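Local coordinates for protein serine--tRNA ligase (Pyrococcus horikoshii, PDB 2DQ0) that is a class II aminoacyl-tRNA synthetase that charges tRNA(Ser) with serine at the expense of ATP and probably also serylates tRNA(Sec), at residues T427-K432 / F440-P445; L13-L18 / E25-V30. One frame throughout, in Å; residues are numbered along the deposited sequence.

Interaction 1: T427-K432 / F440-P445; sequences TVRIPK and FKEIVP
F440 and I430 meet at one end of a small two-stranded antiparallel sheet near the C-terminus, in which 428-429 and 442-443 pair across a connection holding the short helix 435-438. CG2 of I430 lies at the edge of the F440 ring, near its plane and 3.9 Å from CE1. The ring also reaches E191 and I194 of helix 190-209. At K441 the backbone takes over: its O accepts N-H of I430 at 2.8 Å, the donor tilted 30° from the carbonyl plane, while the K441 side chain makes a cation-pi contact with W435. E442 forms a non-hydrogen-bonded pair with R429, their side chains on the same face. CG of E442 sits between its own N and carbonyl carbon (chi1 51°), and with the chain extended beyond CG the carboxylate lies beside T427, where T427 CG2 is 4.1 Å from E442 CD. R429 NE and E442 OE1, 4.7 Å apart, have opposite charges but make no direct contact. I443 pairs with V428 through two hydrogen bonds, V428 N to I443 O at 2.9 Å and I443 N to V428 O at 2.7 Å. Both side chains occupy the other face: I443 reaches helix 190-209, V428 reaches L418 of helix 410-420, and both touch L169, so the sheet is packed against these parts of the protein. V444 adds a looser contact, its CG1 near CG2 of T427. At P445, ring atom CD lies 3.5 Å from OG1 of T427.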
ATOM      1  N   THR A 427     -21.205 -11.738 -21.374  1.00 48.99           N
ATOM      2  CA  THR A 427     -21.868 -10.693 -20.639  1.00 44.23           C
ATOM      3  C   THR A 427     -21.999 -11.150 -19.207  1.00 49.81           C
ATOM      4  O   THR A 427     -22.359 -12.296 -18.935  1.00 51.53           O
ATOM      5  CB  THR A 427     -23.258 -10.458 -21.158  1.00 45.79           C
ATOM      6  OG1 THR A 427     -23.183 -10.104 -22.540  1.00 53.50           O
ATOM      7  CG2 THR A 427     -23.937  -9.346 -20.365  1.00 46.56           C
ATOM      8  N   VAL A 428     -21.713 -10.243 -18.287  1.00 48.96           N
ATOM      9  CA  VAL A 428     -21.796 -10.562 -16.882  1.00 40.25           C
ATOM     10  C   VAL A 428     -22.816  -9.664 -16.231  1.00 38.31           C
ATOM     11  O   VAL A 428     -22.691  -8.451 -16.267  1.00 43.94           O
ATOM     12  CB  VAL A 428     -20.427 -10.399 -16.219  1.00 34.99           C
ATOM     13  CG1 VAL A 428     -20.574 -10.319 -14.703  1.00 31.91           C
ATOM     14  CG2 VAL A 428     -19.554 -11.566 -16.609  1.00 32.28           C
ATOM     15  N   ARG A 429     -23.839 -10.271 -15.646  1.00 45.18           N
ATOM     16  CA  ARG A 429     -24.888  -9.505 -14.989  1.00 52.77           C
ATOM     17  C   ARG A 429     -24.432  -9.197 -13.582  1.00 51.59           C
ATOM     18  O   ARG A 429     -23.835 -10.044 -12.926  1.00 60.29           O
ATOM     19  CB  ARG A 429     -26.208 -10.290 -14.988  1.00 43.68           C
ATOM     20  CG  ARG A 429     -26.769 -10.478 -16.394  1.00 58.19           C
ATOM     21  CD  ARG A 429     -28.086 -11.229 -16.410  1.00 75.80           C
ATOM     22  NE  ARG A 429     -29.231 -10.321 -16.409  1.00 88.39           N
ATOM     23  CZ  ARG A 429     -30.501 -10.717 -16.399  1.00 87.98           C
ATOM     24  NH1 ARG A 429     -31.479  -9.821 -16.402  1.00 88.10           N
ATOM     25  NH2 ARG A 429     -30.793 -12.012 -16.380  1.00 95.28           N
ATOM     26  N   ILE A 430     -24.673  -7.976 -13.120  1.00 46.94           N
ATOM     27  CA  ILE A 430     -24.250  -7.656 -11.773  1.00 48.17           C
ATOM     28  C   ILE A 430     -25.466  -7.674 -10.849  1.00 44.94           C
ATOM     29  O   ILE A 430     -26.516  -7.163 -11.189  1.00 47.49           O
ATOM     30  CB  ILE A 430     -23.422  -6.300 -11.721  1.00 45.06           C
ATOM     31  CG1 ILE A 430     -24.200  -5.212 -11.031  1.00 42.78           C
ATOM     32  CG2 ILE A 430     -22.982  -5.869 -13.100  1.00 51.40           C
ATOM     33  CD1 ILE A 430     -23.941  -5.224  -9.568  1.00 50.00           C
ATOM     34  N   PRO A 431     -25.336  -8.319  -9.680  1.00 46.19           N
ATOM     35  CA  PRO A 431     -26.391  -8.450  -8.663  1.00 46.11           C
ATOM     36  C   PRO A 431     -27.111  -7.132  -8.386  1.00 51.34           C
ATOM     37  O   PRO A 431     -26.465  -6.112  -8.155  1.00 49.16           O
ATOM     38  CB  PRO A 431     -25.635  -8.934  -7.428  1.00 49.48           C
ATOM     39  CG  PRO A 431     -24.452  -9.662  -8.001  1.00 58.19           C
ATOM     40  CD  PRO A 431     -24.041  -8.822  -9.177  1.00 41.96           C
ATOM     41  N   LYS A 432     -28.441  -7.169  -8.371  1.00 51.10           N
ATOM     42  CA  LYS A 432     -29.265  -5.976  -8.134  1.00 60.05           C
ATOM     43  C   LYS A 432     -28.823  -5.132  -6.918  1.00 51.31           C
ATOM     44  O   LYS A 432     -28.831  -3.913  -6.968  1.00 43.17           O
ATOM     45  CB  LYS A 432     -30.751  -6.385  -7.991  1.00 59.33           C
ATOM     46  CG  LYS A 432     -31.209  -7.352  -9.107  1.00 86.46           C
ATOM     47  CD  LYS A 432     -32.573  -8.023  -8.835  1.00 88.66           C
ATOM     48  CE  LYS A 432     -32.845  -9.231  -9.772  1.00 78.62           C
ATOM     49  NZ  LYS A 432     -33.100  -8.875 -11.197  1.00 70.15           N
ATOM     50  N   PHE A 440     -24.311   0.799 -13.756  1.00 44.34           N
ATOM     51  CA  PHE A 440     -24.624  -0.197 -14.759  1.00 40.59           C
ATOM     52  C   PHE A 440     -25.174  -1.482 -14.132  1.00 39.85           C
ATOM     53  O   PHE A 440     -24.891  -1.772 -12.989  1.00 39.75           O
ATOM     54  CB  PHE A 440     -23.365  -0.477 -15.551  1.00 33.98           C
ATOM     55  CG  PHE A 440     -22.199  -0.916 -14.701  1.00 46.33           C
ATOM     56  CD1 PHE A 440     -22.034  -2.258 -14.356  1.00 43.21           C
ATOM     57  CD2 PHE A 440     -21.231   0.005 -14.298  1.00 40.68           C
ATOM     58  CE1 PHE A 440     -20.910  -2.667 -13.627  1.00 54.20           C
ATOM     59  CE2 PHE A 440     -20.102  -0.397 -13.567  1.00 39.92           C
ATOM     60  CZ  PHE A 440     -19.935  -1.728 -13.230  1.00 43.74           C
ATOM     61  N   LYS A 441     -25.957  -2.251 -14.886  1.00 50.93           N
ATOM     62  CA  LYS A 441     -26.538  -3.493 -14.357  1.00 46.36           C
ATOM     63  C   LYS A 441     -25.831  -4.739 -14.874  1.00 52.82           C
ATOM     64  O   LYS A 441     -26.003  -5.834 -14.341  1.00 52.28           O
ATOM     65  CB  LYS A 441     -28.021  -3.578 -14.706  1.00 51.34           C
ATOM     66  CG  LYS A 441     -28.878  -2.462 -14.112  1.00 58.70           C
ATOM     67  CD  LYS A 441     -30.347  -2.700 -14.392  1.00 55.90           C
ATOM     68  CE  LYS A 441     -31.188  -1.527 -13.940  1.00 67.21           C
ATOM     69  NZ  LYS A 441     -30.741  -0.264 -14.578  1.00 75.12           N
ATOM     70  N   GLU A 442     -25.024  -4.573 -15.910  1.00 49.61           N
ATOM     71  CA  GLU A 442     -24.293  -5.695 -16.459  1.00 46.82           C
ATOM     72  C   GLU A 442     -23.042  -5.170 -17.144  1.00 49.97           C
ATOM     73  O   GLU A 442     -22.882  -3.963 -17.335  1.00 49.12           O
ATOM     74  CB  GLU A 442     -25.155  -6.429 -17.483  1.00 53.31           C
ATOM     75  CG  GLU A 442     -25.772  -5.507 -18.538  1.00 64.66           C
ATOM     76  CD  GLU A 442     -26.475  -6.270 -19.655  1.00 77.69           C
ATOM     77  OE1 GLU A 442     -27.238  -7.224 -19.347  1.00 69.86           O
ATOM     78  OE2 GLU A 442     -26.270  -5.905 -20.839  1.00 78.78           O
ATOM     79  N   ILE A 443     -22.139  -6.076 -17.495  1.00 44.21           N
ATOM     80  CA  ILE A 443     -20.936  -5.672 -18.194  1.00 43.58           C
ATOM     81  C   ILE A 443     -20.904  -6.487 -19.470  1.00 44.36           C
ATOM     82  O   ILE A 443     -20.897  -7.711 -19.426  1.00 43.99           O
ATOM     83  CB  ILE A 443     -19.649  -5.930 -17.369  1.00 36.90           C
ATOM     84  CG1 ILE A 443     -19.769  -5.257 -15.990  1.00 36.36           C
ATOM     85  CG2 ILE A 443     -18.442  -5.370 -18.141  1.00 25.79           C
ATOM     86  CD1 ILE A 443     -18.683  -5.619 -15.017  1.00 38.74           C
ATOM     87  N   VAL A 444     -20.900  -5.804 -20.606  1.00 37.53           N
ATOM     88  CA  VAL A 444     -20.888  -6.497 -21.882  1.00 49.04           C
ATOM     89  C   VAL A 444     -19.509  -6.565 -22.517  1.00 49.84           C
ATOM     90  O   VAL A 444     -18.643  -5.717 -22.285  1.00 58.48           O
ATOM     91  CB  VAL A 444     -21.887  -5.841 -22.887  1.00 49.62           C
ATOM     92  CG1 VAL A 444     -23.214  -5.626 -22.196  1.00 42.96           C
ATOM     93  CG2 VAL A 444     -21.351  -4.516 -23.419  1.00 45.37           C
ATOM     94  N   PRO A 445     -19.280  -7.599 -23.323  1.00 53.03           N
ATOM     95  CA  PRO A 445     -17.987  -7.752 -23.986  1.00 54.46           C
ATOM     96  C   PRO A 445     -17.718  -6.587 -24.909  1.00 56.56           C
ATOM     97  O   PRO A 445     -18.651  -5.968 -25.411  1.00 51.06           O
ATOM     98  CB  PRO A 445     -18.132  -9.073 -24.742  1.00 46.26           C
ATOM     99  CG  PRO A 445     -19.561  -9.227 -24.915  1.00 48.86           C
ATOM    100  CD  PRO A 445     -20.150  -8.744 -23.619  1.00 48.05           C
TER

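Interaction 2: L13-L18 / E25-V30; sequences LVKNDL and EKVKWV
K15 lays its aliphatic chain across V27 and V30, the central apolar contact between helix 11-21 and the beginning of helix 28-65, and an example of a lysine serving two purposes along its length. K15 CG is anti to the carbonyl carbon (chi1 -67°), and the extended chain beyond it lets CE reach V30 while NZ reaches D31. K15 CB is 3.6 Å from V27 CG2, and the two side chains cross at about a right angle. Further out, K15 CG meets V30 CG2 at 3.5 Å and K15 CE approaches V30 CB at 3.6 Å. V14 adds to the apolar group: its CG1 faces CG1 of V30 at 4.0 Å and its CG2 faces CG2 of V30, the two valines sliding past each other in opposite directions. One turn along, L18 contributes through CD2, which lies 3.6 Å from V27 CA, touches the K26 carbonyl oxygen and is 4.2 Å from V30 CG2. Within 25-30, K26 CG lies over one face of the W29 ring, displaced toward its rim.

No hydrogen bond joins the two segments, and the polar ends of K15 and K26 find partners beyond them. K15 NZ makes a salt bridge with D31, the residue directly after V30. An alanine in place of K15 would probably leave D31 without this mate and open a gap beside V30, although CB would still meet V27. K26 sends NZ to Y350 OH and R105 O.

Helices 28-65 and 72-103 form the long coiled-coil arm of the N-terminal tRNA-binding domain, as known for seryl-tRNA synthetases, and this packing sets helix 11-21 against its base. W29 meets Y102 of helix 72-103 edge-to-face, while D17 of helix 11-21 is hydrogen-bonded to T110, past the end of that helix.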
ATOM      1  N   LEU A  13      -2.884 -31.728  27.494  1.00 52.59           N
ATOM      2  CA  LEU A  13      -3.875 -31.073  26.653  1.00 49.55           C
ATOM      3  C   LEU A  13      -3.179 -30.344  25.514  1.00 55.42           C
ATOM      4  O   LEU A  13      -3.604 -30.425  24.364  1.00 59.13           O
ATOM      5  CB  LEU A  13      -4.689 -30.079  27.478  1.00 52.31           C
ATOM      6  CG  LEU A  13      -5.743 -29.148  26.856  1.00 54.10           C
ATOM      7  CD1 LEU A  13      -5.071 -28.052  26.086  1.00 57.62           C
ATOM      8  CD2 LEU A  13      -6.680 -29.923  25.968  1.00 63.57           C
ATOM      9  N   VAL A  14      -2.100 -29.642  25.834  1.00 56.27           N
ATOM     10  CA  VAL A  14      -1.372 -28.902  24.824  1.00 66.79           C
ATOM     11  C   VAL A  14      -0.546 -29.813  23.896  1.00 68.35           C
ATOM     12  O   VAL A  14      -0.400 -29.526  22.699  1.00 68.99           O
ATOM     13  CB  VAL A  14      -0.504 -27.776  25.480  1.00 63.83           C
ATOM     14  CG1 VAL A  14       0.118 -28.271  26.743  1.00 74.46           C
ATOM     15  CG2 VAL A  14       0.570 -27.298  24.513  1.00 60.58           C
ATOM     16  N   LYS A  15      -0.033 -30.917  24.424  1.00 66.39           N
ATOM     17  CA  LYS A  15       0.727 -31.837  23.583  1.00 62.99           C
ATOM     18  C   LYS A  15      -0.191 -32.517  22.572  1.00 66.08           C
ATOM     19  O   LYS A  15       0.147 -32.648  21.395  1.00 64.48           O
ATOM     20  CB  LYS A  15       1.401 -32.919  24.419  1.00 59.55           C
ATOM     21  CG  LYS A  15       2.499 -32.418  25.325  1.00 65.29           C
ATOM     22  CD  LYS A  15       3.214 -33.575  25.992  1.00 54.39           C
ATOM     23  CE  LYS A  15       4.318 -33.066  26.887  1.00 58.03           C
ATOM     24  NZ  LYS A  15       5.259 -34.142  27.265  1.00 55.20           N
ATOM     25  N   ASN A  16      -1.352 -32.965  23.035  1.00 63.64           N
ATOM     26  CA  ASN A  16      -2.280 -33.644  22.146  1.00 66.66           C
ATOM     27  C   ASN A  16      -2.838 -32.715  21.073  1.00 67.98           C
ATOM     28  O   ASN A  16      -3.136 -33.158  19.956  1.00 66.76           O
ATOM     29  CB  ASN A  16      -3.438 -34.281  22.934  1.00 60.07           C
ATOM     30  CG  ASN A  16      -2.985 -35.454  23.803  1.00 62.05           C
ATOM     31  OD1 ASN A  16      -2.008 -36.140  23.491  1.00 56.68           O
ATOM     32  ND2 ASN A  16      -3.710 -35.694  24.891  1.00 61.99           N
ATOM     33  N   ASP A  17      -2.977 -31.431  21.402  1.00 61.62           N
ATOM     34  CA  ASP A  17      -3.512 -30.496  20.426  1.00 59.00           C
ATOM     35  C   ASP A  17      -2.444 -30.293  19.353  1.00 60.83           C
ATOM     36  O   ASP A  17      -2.742 -30.259  18.153  1.00 47.83           O
ATOM     37  CB  ASP A  17      -3.881 -29.169  21.089  1.00 56.10           C
ATOM     38  CG  ASP A  17      -5.082 -28.493  20.416  1.00 60.68           C
ATOM     39  OD1 ASP A  17      -4.928 -27.368  19.904  1.00 62.42           O
ATOM     40  OD2 ASP A  17      -6.182 -29.086  20.404  1.00 60.66           O
ATOM     41  N   LEU A  18      -1.197 -30.179  19.803  1.00 58.35           N
ATOM     42  CA  LEU A  18      -0.058 -30.017  18.913  1.00 55.58           C
ATOM     43  C   LEU A  18      -0.054 -31.166  17.917  1.00 62.41           C
ATOM     44  O   LEU A  18       0.298 -30.988  16.750  1.00 64.89           O
ATOM     45  CB  LEU A  18       1.226 -30.046  19.723  1.00 52.56           C
ATOM     46  CG  LEU A  18       2.011 -28.747  19.887  1.00 64.27           C
ATOM     47  CD1 LEU A  18       1.084 -27.554  20.021  1.00 59.35           C
ATOM     48  CD2 LEU A  18       2.925 -28.885  21.089  1.00 49.01           C
ATOM     49  N   GLU A  25       6.969 -31.634  15.790  1.00 75.02           N
ATOM     50  CA  GLU A  25       8.314 -31.227  16.139  1.00 80.12           C
ATOM     51  C   GLU A  25       8.314 -30.226  17.290  1.00 80.01           C
ATOM     52  O   GLU A  25       9.367 -29.812  17.767  1.00 78.82           O
ATOM     53  CB  GLU A  25       9.022 -30.687  14.888  1.00 92.74           C
ATOM     54  CG  GLU A  25       9.037 -31.739  13.756  1.00112.46           C
ATOM     55  CD  GLU A  25      10.049 -31.467  12.647  1.00121.01           C
ATOM     56  OE1 GLU A  25      11.245 -31.264  12.957  1.00124.83           O
ATOM     57  OE2 GLU A  25       9.647 -31.481  11.460  1.00125.34           O
ATOM     58  N   LYS A  26       7.121 -29.869  17.758  1.00 79.86           N
ATOM     59  CA  LYS A  26       6.985 -28.922  18.859  1.00 79.18           C
ATOM     60  C   LYS A  26       6.369 -29.511  20.118  1.00 76.80           C
ATOM     61  O   LYS A  26       6.178 -28.806  21.107  1.00 78.97           O
ATOM     62  CB  LYS A  26       6.175 -27.699  18.422  1.00 79.70           C
ATOM     63  CG  LYS A  26       6.986 -26.702  17.632  1.00 76.62           C
ATOM     64  CD  LYS A  26       6.134 -25.553  17.134  1.00 72.45           C
ATOM     65  CE  LYS A  26       7.000 -24.529  16.433  1.00 62.38           C
ATOM     66  NZ  LYS A  26       6.212 -23.399  15.914  1.00 60.95           N
ATOM     67  N   VAL A  27       6.047 -30.792  20.097  1.00 71.76           N
ATOM     68  CA  VAL A  27       5.484 -31.400  21.292  1.00 73.53           C
ATOM     69  C   VAL A  27       6.575 -31.397  22.379  1.00 68.72           C
ATOM     70  O   VAL A  27       6.309 -31.092  23.540  1.00 68.43           O
ATOM     71  CB  VAL A  27       4.998 -32.853  21.017  1.00 69.99           C
ATOM     72  CG1 VAL A  27       6.181 -33.776  20.777  1.00 83.34           C
ATOM     73  CG2 VAL A  27       4.170 -33.346  22.172  1.00 70.19           C
ATOM     74  N   LYS A  28       7.809 -31.694  21.978  1.00 63.97           N
ATOM     75  CA  LYS A  28       8.938 -31.733  22.902  1.00 66.95           C
ATOM     76  C   LYS A  28       9.175 -30.418  23.638  1.00 67.64           C
ATOM     77  O   LYS A  28      10.010 -30.341  24.535  1.00 66.07           O
ATOM     78  CB  LYS A  28      10.222 -32.112  22.158  1.00 67.67           C
ATOM     79  CG  LYS A  28      10.651 -31.121  21.090  1.00 74.01           C
ATOM     80  CD  LYS A  28      12.071 -31.397  20.636  1.00 76.12           C
ATOM     81  CE  LYS A  28      12.387 -30.718  19.316  1.00 79.23           C
ATOM     82  NZ  LYS A  28      11.583 -31.301  18.204  1.00 83.01           N
ATOM     83  N   TRP A  29       8.435 -29.387  23.256  1.00 72.61           N
ATOM     84  CA  TRP A  29       8.577 -28.070  23.867  1.00 69.27           C
ATOM     85  C   TRP A  29       7.829 -27.937  25.187  1.00 66.44           C
ATOM     86  O   TRP A  29       8.236 -27.184  26.066  1.00 60.82           O
ATOM     87  CB  TRP A  29       8.059 -26.999  22.912  1.00 71.19           C
ATOM     88  CG  TRP A  29       9.004 -26.565  21.856  1.00 68.73           C
ATOM     89  CD1 TRP A  29      10.269 -27.025  21.632  1.00 69.11           C
ATOM     90  CD2 TRP A  29       8.785 -25.517  20.914  1.00 69.50           C
ATOM     91  NE1 TRP A  29      10.857 -26.320  20.611  1.00 62.29           N
ATOM     92  CE2 TRP A  29       9.965 -25.388  20.150  1.00 66.58           C
ATOM     93  CE3 TRP A  29       7.702 -24.667  20.644  1.00 70.51           C
ATOM     94  CZ2 TRP A  29      10.095 -24.444  19.133  1.00 60.83           C
ATOM     95  CZ3 TRP A  29       7.832 -23.724  19.632  1.00 69.57           C
ATOM     96  CH2 TRP A  29       9.021 -23.622  18.890  1.00 64.28           C
ATOM     97  N   VAL A  30       6.715 -28.650  25.312  1.00 66.00           N
ATOM     98  CA  VAL A  30       5.921 -28.581  26.526  1.00 63.97           C
ATOM     99  C   VAL A  30       6.761 -28.929  27.748  1.00 68.29           C
ATOM    100  O   VAL A  30       6.675 -28.264  28.782  1.00 65.11           O
ATOM    101  CB  VAL A  30       4.743 -29.531  26.453  1.00 61.56           C
ATOM    102  CG1 VAL A  30       3.839 -29.347  27.680  1.00 62.96           C
ATOM    103  CG2 VAL A  30       3.991 -29.282  25.171  1.00 59.32           C
TER

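The two contacts illustrate how one chain can use unlike means to hold segments close in sequence. Interaction 1 relies on backbone hydrogen bonds between strands, interaction 2 on valines, a leucine and the aliphatic part of a lysine, between helix 11-21 and the turn and first residues of helix 28-65, without one hydrogen bond across. They are in series along the chain, on opposite sides of its centre, with centres 52 Å apart and nearest atoms about 38 Å apart. Interaction 2 belongs to the N-terminal domain involved in tRNA binding, interaction 1 to the C-terminal end of the chain. Neither lies at the pocket that holds the seryl-adenylate analogue, formed by 20 residues between 252 and 412.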